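Long-range contacts in ATP synthase epsilon chain (Caldalkalibacillus thermarum TA2.A1, PDB 5IK2), which probably takes part in making ATP from ADP with the proton gradient, as the epsilon subunit of the F1 sector, and can bind ATP: residues Ile61-Gly66 and Asp80-Pro85; Val23-Val28 and Thr43-Ala48. The protein carries 2 engineered substitutions. All blocks are in the same frame, centred on the assembly; numbering follows the deposited sequence.

Contact 1: residues Ile61-Gly66 and Asp80-Pro85; sequences IAVSGG and DTAELP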
ATOM      1  N   ILE H  61       1.723  -9.727  65.532  1.00 30.50           N
ATOM      2  CA  ILE H  61       2.017  -8.785  64.451  1.00 30.16           C
ATOM      3  C   ILE H  61       3.453  -8.297  64.640  1.00 29.90           C
ATOM      4  O   ILE H  61       3.793  -7.772  65.700  1.00 30.00           O
ATOM      5  CB  ILE H  61       1.060  -7.568  64.455  1.00 30.42           C
ATOM      6  CG1 ILE H  61      -0.409  -8.025  64.418  1.00 30.62           C
ATOM      7  CG2 ILE H  61       1.358  -6.638  63.281  1.00 30.48           C
ATOM      8  CD1 ILE H  61      -1.043  -8.228  65.780  1.00 30.74           C
ATOM      9  N   ALA H  62       4.285  -8.478  63.616  1.00 29.58           N
ATOM     10  CA  ALA H  62       5.669  -7.995  63.638  1.00 28.97           C
ATOM     11  C   ALA H  62       5.674  -6.482  63.448  1.00 28.30           C
ATOM     12  O   ALA H  62       5.364  -6.006  62.364  1.00 28.39           O
ATOM     13  CB  ALA H  62       6.486  -8.670  62.541  1.00 29.03           C
ATOM     14  N   VAL H  63       6.012  -5.740  64.505  1.00 27.77           N
ATOM     15  CA  VAL H  63       6.005  -4.270  64.486  1.00 27.54           C
ATOM     16  C   VAL H  63       7.417  -3.719  64.706  1.00 27.47           C
ATOM     17  O   VAL H  63       8.129  -4.172  65.606  1.00 27.17           O
ATOM     18  CB  VAL H  63       5.051  -3.701  65.567  1.00 27.52           C
ATOM     19  CG1 VAL H  63       5.120  -2.175  65.624  1.00 27.39           C
ATOM     20  CG2 VAL H  63       3.623  -4.169  65.307  1.00 27.53           C
ATOM     21  N   SER H  64       7.805  -2.742  63.884  1.00 27.51           N
ATOM     22  CA  SER H  64       9.087  -2.041  64.030  1.00 27.61           C
ATOM     23  C   SER H  64       8.905  -0.538  63.815  1.00 27.47           C
ATOM     24  O   SER H  64       8.166  -0.120  62.923  1.00 27.16           O
ATOM     25  CB  SER H  64      10.124  -2.592  63.043  1.00 27.68           C
ATOM     26  OG  SER H  64       9.925  -2.095  61.730  1.00 27.75           O
ATOM     27  N   GLY H  65       9.583   0.258  64.641  1.00 27.59           N
ATOM     28  CA  GLY H  65       9.546   1.715  64.543  1.00 27.71           C
ATOM     29  C   GLY H  65       8.166   2.295  64.777  1.00 28.06           C
ATOM     30  O   GLY H  65       7.690   3.104  63.977  1.00 28.57           O
ATOM     31  N   GLY H  66       7.527   1.882  65.871  1.00 28.32           N
ATOM     32  CA  GLY H  66       6.164   2.313  66.197  1.00 28.43           C
ATOM     33  C   GLY H  66       5.976   2.825  67.608  1.00 28.58           C
ATOM     34  O   GLY H  66       6.875   2.723  68.443  1.00 28.64           O
ATOM     35  N   ASP H  80       6.165   2.093  61.466  1.00 26.89           N
ATOM     36  CA  ASP H  80       6.786   2.115  60.132  1.00 27.06           C
ATOM     37  C   ASP H  80       6.355   0.900  59.321  1.00 27.37           C
ATOM     38  O   ASP H  80       5.931   1.029  58.172  1.00 27.73           O
ATOM     39  CB  ASP H  80       8.321   2.118  60.225  1.00 26.93           C
ATOM     40  CG  ASP H  80       8.886   3.384  60.856  1.00 26.80           C
ATOM     41  OD1 ASP H  80       8.141   4.366  61.062  1.00 27.17           O
ATOM     42  OD2 ASP H  80      10.100   3.393  61.144  1.00 26.53           O
ATOM     43  N   THR H  81       6.479  -0.275  59.933  1.00 27.51           N
ATOM     44  CA  THR H  81       6.045  -1.529  59.329  1.00 27.66           C
ATOM     45  C   THR H  81       5.267  -2.369  60.340  1.00 27.88           C
ATOM     46  O   THR H  81       5.585  -2.378  61.531  1.00 27.44           O
ATOM     47  CB  THR H  81       7.241  -2.344  58.806  1.00 27.63           C
ATOM     48  OG1 THR H  81       8.192  -2.534  59.859  1.00 27.69           O
ATOM     49  CG2 THR H  81       7.914  -1.625  57.652  1.00 27.64           C
ATOM     50  N   ALA H  82       4.243  -3.059  59.844  1.00 28.56           N
ATOM     51  CA  ALA H  82       3.442  -3.993  60.636  1.00 28.94           C
ATOM     52  C   ALA H  82       2.940  -5.108  59.719  1.00 29.34           C
ATOM     53  O   ALA H  82       2.306  -4.826  58.701  1.00 29.73           O
ATOM     54  CB  ALA H  82       2.280  -3.268  61.296  1.00 28.86           C
ATOM     55  N   GLU H  83       3.242  -6.360  60.063  1.00 29.75           N
ATOM     56  CA  GLU H  83       2.818  -7.509  59.258  1.00 30.09           C
ATOM     57  C   GLU H  83       2.301  -8.657  60.117  1.00 30.48           C
ATOM     58  O   GLU H  83       2.896  -8.991  61.143  1.00 30.62           O
ATOM     59  CB  GLU H  83       3.968  -8.031  58.390  1.00 30.14           C
ATOM     60  CG  GLU H  83       4.509  -7.045  57.357  1.00 30.16           C
ATOM     61  CD  GLU H  83       5.744  -6.273  57.801  1.00 30.25           C
ATOM     62  OE1 GLU H  83       6.350  -6.603  58.844  1.00 30.25           O
ATOM     63  OE2 GLU H  83       6.124  -5.327  57.082  1.00 30.38           O
ATOM     64  N   LEU H  84       1.198  -9.261  59.672  1.00 30.74           N
ATOM     65  CA  LEU H  84       0.722 -10.545  60.192  1.00 31.08           C
ATOM     66  C   LEU H  84       1.639 -11.650  59.642  1.00 31.60           C
ATOM     67  O   LEU H  84       2.348 -11.414  58.661  1.00 31.84           O
ATOM     68  CB  LEU H  84      -0.722 -10.795  59.741  1.00 31.14           C
ATOM     69  CG  LEU H  84      -1.789  -9.788  60.186  1.00 31.03           C
ATOM     70  CD1 LEU H  84      -3.010  -9.869  59.282  1.00 30.99           C
ATOM     71  CD2 LEU H  84      -2.178 -10.016  61.639  1.00 31.11           C
ATOM     72  N   PRO H  85       1.630 -12.857  60.256  1.00 32.22           N
ATOM     73  CA  PRO H  85       2.537 -13.933  59.812  1.00 32.73           C
ATOM     74  C   PRO H  85       2.462 -14.276  58.319  1.00 33.48           C
ATOM     75  O   PRO H  85       3.501 -14.440  57.675  1.00 33.00           O
ATOM     76  CB  PRO H  85       2.090 -15.135  60.655  1.00 32.63           C
ATOM     77  CG  PRO H  85       1.479 -14.534  61.872  1.00 32.30           C
ATOM     78  CD  PRO H  85       0.770 -13.314  61.366  1.00 32.25           C
TER
HETATM   79  O   HOH W   1       7.564  -4.872  60.873  1.00 32.17           O

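Contact 2: residues Val23-Val28 and Thr43-Ala48; sequences VIARGV and TPLKTA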
ATOM      1  N   VAL H  23      -4.112  -6.413  74.837  1.00 33.15           N
ATOM      2  CA  VAL H  23      -3.096  -6.120  73.821  1.00 33.16           C
ATOM      3  C   VAL H  23      -1.728  -6.065  74.504  1.00 33.22           C
ATOM      4  O   VAL H  23      -1.439  -5.124  75.247  1.00 33.08           O
ATOM      5  CB  VAL H  23      -3.384  -4.781  73.102  1.00 33.16           C
ATOM      6  CG1 VAL H  23      -2.317  -4.481  72.049  1.00 33.26           C
ATOM      7  CG2 VAL H  23      -4.768  -4.807  72.468  1.00 33.21           C
ATOM      8  N   ILE H  24      -0.898  -7.078  74.253  1.00 33.36           N
ATOM      9  CA  ILE H  24       0.435  -7.165  74.845  1.00 33.66           C
ATOM     10  C   ILE H  24       1.432  -6.497  73.896  1.00 33.75           C
ATOM     11  O   ILE H  24       1.662  -6.987  72.787  1.00 33.48           O
ATOM     12  CB  ILE H  24       0.862  -8.633  75.109  1.00 34.19           C
ATOM     13  CG1 ILE H  24      -0.215  -9.411  75.891  1.00 34.23           C
ATOM     14  CG2 ILE H  24       2.202  -8.685  75.841  1.00 34.50           C
ATOM     15  CD1 ILE H  24      -0.507  -8.892  77.287  1.00 34.40           C
ATOM     16  N   ALA H  25       2.006  -5.376  74.333  1.00 34.00           N
ATOM     17  CA  ALA H  25       2.975  -4.610  73.544  1.00 34.17           C
ATOM     18  C   ALA H  25       4.213  -4.306  74.383  1.00 34.56           C
ATOM     19  O   ALA H  25       4.101  -4.008  75.575  1.00 34.69           O
ATOM     20  CB  ALA H  25       2.343  -3.318  73.052  1.00 34.26           C
ATOM     21  N   ARG H  26       5.386  -4.378  73.753  1.00 34.87           N
ATOM     22  CA  ARG H  26       6.663  -4.173  74.441  1.00 35.23           C
ATOM     23  C   ARG H  26       7.100  -2.709  74.354  1.00 35.11           C
ATOM     24  O   ARG H  26       7.727  -2.291  73.381  1.00 34.75           O
ATOM     25  CB  ARG H  26       7.733  -5.103  73.863  1.00 35.31           C
ATOM     26  CG  ARG H  26       8.974  -5.241  74.735  1.00 35.55           C
ATOM     27  CD  ARG H  26      10.026  -6.106  74.064  1.00 35.95           C
ATOM     28  NE  ARG H  26       9.518  -7.445  73.752  1.00 36.15           N
ATOM     29  CZ  ARG H  26      10.099  -8.320  72.929  1.00 36.27           C
ATOM     30  NH1 ARG H  26      11.240  -8.032  72.301  1.00 36.44           N
ATOM     31  NH2 ARG H  26       9.526  -9.505  72.727  1.00 36.40           N
ATOM     32  N   GLY H  27       6.757  -1.938  75.383  1.00 35.84           N
ATOM     33  CA  GLY H  27       7.152  -0.534  75.477  1.00 36.64           C
ATOM     34  C   GLY H  27       8.633  -0.367  75.765  1.00 37.34           C
ATOM     35  O   GLY H  27       9.299  -1.307  76.210  1.00 37.57           O
ATOM     36  N   VAL H  28       9.147   0.834  75.498  1.00 38.07           N
ATOM     37  CA  VAL H  28      10.558   1.165  75.770  1.00 38.57           C
ATOM     38  C   VAL H  28      10.948   1.030  77.252  1.00 39.12           C
ATOM     39  O   VAL H  28      12.091   0.682  77.557  1.00 38.99           O
ATOM     40  CB  VAL H  28      10.959   2.573  75.240  1.00 38.42           C
ATOM     41  CG1 VAL H  28      11.019   2.570  73.718  1.00 38.19           C
ATOM     42  CG2 VAL H  28      10.027   3.676  75.744  1.00 38.41           C
ATOM     43  N   THR H  43       3.305   5.970  74.469  1.00 32.10           N
ATOM     44  CA  THR H  43       4.664   5.474  74.704  1.00 31.83           C
ATOM     45  C   THR H  43       5.271   4.900  73.415  1.00 31.29           C
ATOM     46  O   THR H  43       4.556   4.269  72.633  1.00 31.14           O
ATOM     47  CB  THR H  43       4.688   4.400  75.822  1.00 32.02           C
ATOM     48  OG1 THR H  43       6.029   3.931  76.023  1.00 32.10           O
ATOM     49  CG2 THR H  43       3.776   3.206  75.496  1.00 32.09           C
ATOM     50  N   PRO H  44       6.583   5.125  73.181  1.00 30.90           N
ATOM     51  CA  PRO H  44       7.238   4.406  72.080  1.00 30.74           C
ATOM     52  C   PRO H  44       7.367   2.910  72.369  1.00 30.62           C
ATOM     53  O   PRO H  44       7.474   2.508  73.534  1.00 30.52           O
ATOM     54  CB  PRO H  44       8.627   5.061  71.996  1.00 30.63           C
ATOM     55  CG  PRO H  44       8.493   6.365  72.698  1.00 30.71           C
ATOM     56  CD  PRO H  44       7.483   6.130  73.776  1.00 30.78           C
ATOM     57  N   LEU H  45       7.345   2.105  71.309  1.00 30.36           N
ATOM     58  CA  LEU H  45       7.504   0.658  71.411  1.00 30.28           C
ATOM     59  C   LEU H  45       8.854   0.249  70.851  1.00 30.42           C
ATOM     60  O   LEU H  45       9.359   0.871  69.913  1.00 30.12           O
ATOM     61  CB  LEU H  45       6.405  -0.060  70.624  1.00 30.04           C
ATOM     62  CG  LEU H  45       4.953   0.175  71.043  1.00 30.01           C
ATOM     63  CD1 LEU H  45       4.016  -0.515  70.062  1.00 30.11           C
ATOM     64  CD2 LEU H  45       4.705  -0.318  72.460  1.00 29.94           C
ATOM     65  N   LYS H  46       9.436  -0.797  71.436  1.00 30.85           N
ATOM     66  CA  LYS H  46      10.608  -1.451  70.862  1.00 31.29           C
ATOM     67  C   LYS H  46      10.170  -2.263  69.653  1.00 31.10           C
ATOM     68  O   LYS H  46       9.007  -2.666  69.560  1.00 31.32           O
ATOM     69  CB  LYS H  46      11.276  -2.379  71.879  1.00 31.93           C
ATOM     70  CG  LYS H  46      11.864  -1.672  73.087  1.00 32.61           C
ATOM     71  CD  LYS H  46      12.465  -2.668  74.066  1.00 33.31           C
ATOM     72  CE  LYS H  46      13.062  -1.965  75.275  1.00 33.96           C
ATOM     73  NZ  LYS H  46      13.667  -2.922  76.244  1.00 34.33           N
ATOM     74  N   THR H  47      11.100  -2.495  68.730  1.00 30.98           N
ATOM     75  CA  THR H  47      10.855  -3.375  67.594  1.00 30.78           C
ATOM     76  C   THR H  47      10.681  -4.790  68.141  1.00 31.15           C
ATOM     77  O   THR H  47      11.648  -5.417  68.579  1.00 31.38           O
ATOM     78  CB  THR H  47      12.000  -3.311  66.564  1.00 30.63           C
ATOM     79  OG1 THR H  47      12.060  -1.993  66.007  1.00 30.80           O
ATOM     80  CG2 THR H  47      11.794  -4.319  65.433  1.00 30.44           C
ATOM     81  N   ALA H  48       9.435  -5.262  68.140  1.00 31.54           N
ATOM     82  CA  ALA H  48       9.070  -6.540  68.753  1.00 31.69           C
ATOM     83  C   ALA H  48       7.691  -7.009  68.268  1.00 31.96           C
ATOM     84  O   ALA H  48       6.966  -6.236  67.632  1.00 31.97           O
ATOM     85  CB  ALA H  48       9.080  -6.402  70.269  1.00 31.66           C
TER

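Contact 1: residues Ile61-Gly66 and Asp80-Pro85
Ser64 and Thr81 meet hydroxyl to hydroxyl across an antiparallel strand pair of the epsilon beta-sandwich, Ser64 OG donating to Thr81 OG1 at 2.6 Å. Paired across the strands, the two side chains share a face, and OG and OG1, each between backbone N and carbonyl carbon (chi1 78° and 54°), meet there. Ala62 and Glu83, exchanging two backbone hydrogen bonds, share that face, toward helix 114-133, where Ala62 packs on Val126 and Val130 and the Glu83 carboxylate forms a salt bridge with Arg127 through OE2. On the reverse face Val63 is paired beside Ala82, and Ile61 reaches the Ala82 methyl through CG2 at 4.0 Å. Ile61 and Leu84 run side by side, CG1 against CD2 at 3.8 Å. At the corner the pairing ends in a classic beta bulge, Asp80 and Thr81 matched against the single Ser64; Asp80 N binds Gly65 O from above the carbonyl plane, and Asp80 OD2 turns to a polar side chain of another protein's chain. Thr81 and Glu83 belong to the ATP site, here without nucleotide. Between them one water donates to Ala62 O and to Glu83 OE1, each at 2.9 Å, and lies 2.6 Å from Thr81 OG1.

Contact 2: residues Val23-Val28 and Thr43-Ala48
Val28 and Pro44 meet where the end of strand 19-26 passes the end of strand 41-44 in the beta-sandwich. Val28 N donates to Pro44 O at 3.1 Å, tilted 27° from the carbonyl plane, and both valine methyls come up to the same oxygen, CG1 and CG2 each 3.6 Å from Pro44 O. CG1 also packs on Pro44 CB at 3.9 Å, the two side chains crossing obliquely, while CG2 approaches Thr43 OG1. An alanine in place of Val28 would probably open a gap against the proline ring and Thr43 OG1, leaving Pro44 O without its two methyl neighbours. The second bond, Lys46 N to Arg26 O at 3.0 Å, comes in nearly along the C=O axis, and between the two bonds Gly27 and Leu45 form a single backbone bridge. The Leu45 side chain starts away from the other segment, yet its CD2 returns to Ala25 CB at 3.9 Å. In Arg26, CG is anti to the backbone N (chi1 -164°) and the chain bends at chi3; one face of the guanidinium is met by Ala48 CB, 3.3 Å above its plane and off toward the rim. The extended Lys46 chain brings CE within 3.6 Å of Val28 O. Farther out, strand 66-70 backs Thr43 and Leu45 through Leu68, and Thr43 OG1 is hydrogen-bonded to the backbone of another protein's chain, which also packs on Val28 and Pro44. Arg26 NE and Lys46 NZ are 6.6 Å apart, and two such like charges would probably repel mildly rather than bind, so the join rests on the backbone bonds and methyl packing.

Both contacts lie in the beta-sandwich and adjoin directly: Gly66 O lies 3.0 Å from Leu45 N and Val63 O 3.1 Å from Ala48 N, both probable hydrogen bonds, while Ser64 CB packs on Thr47 CG2. Contact 1 is the more buried, an antiparallel pairing ending in a bulge, whose face with Ser64, Thr81 and Glu83 meets helix 114-133 at the ATP site. Contact 2 is partly buried, with a single bridge where two strands end and two cationic side chains at its exposed edge. Contact 1 adds hydroxyls, a carboxylate and a water to its several backbone bonds; contact 2 has two backbone bonds and aliphatic contacts. Each is also met by a chain of another protein, at Asp80 and at Thr43.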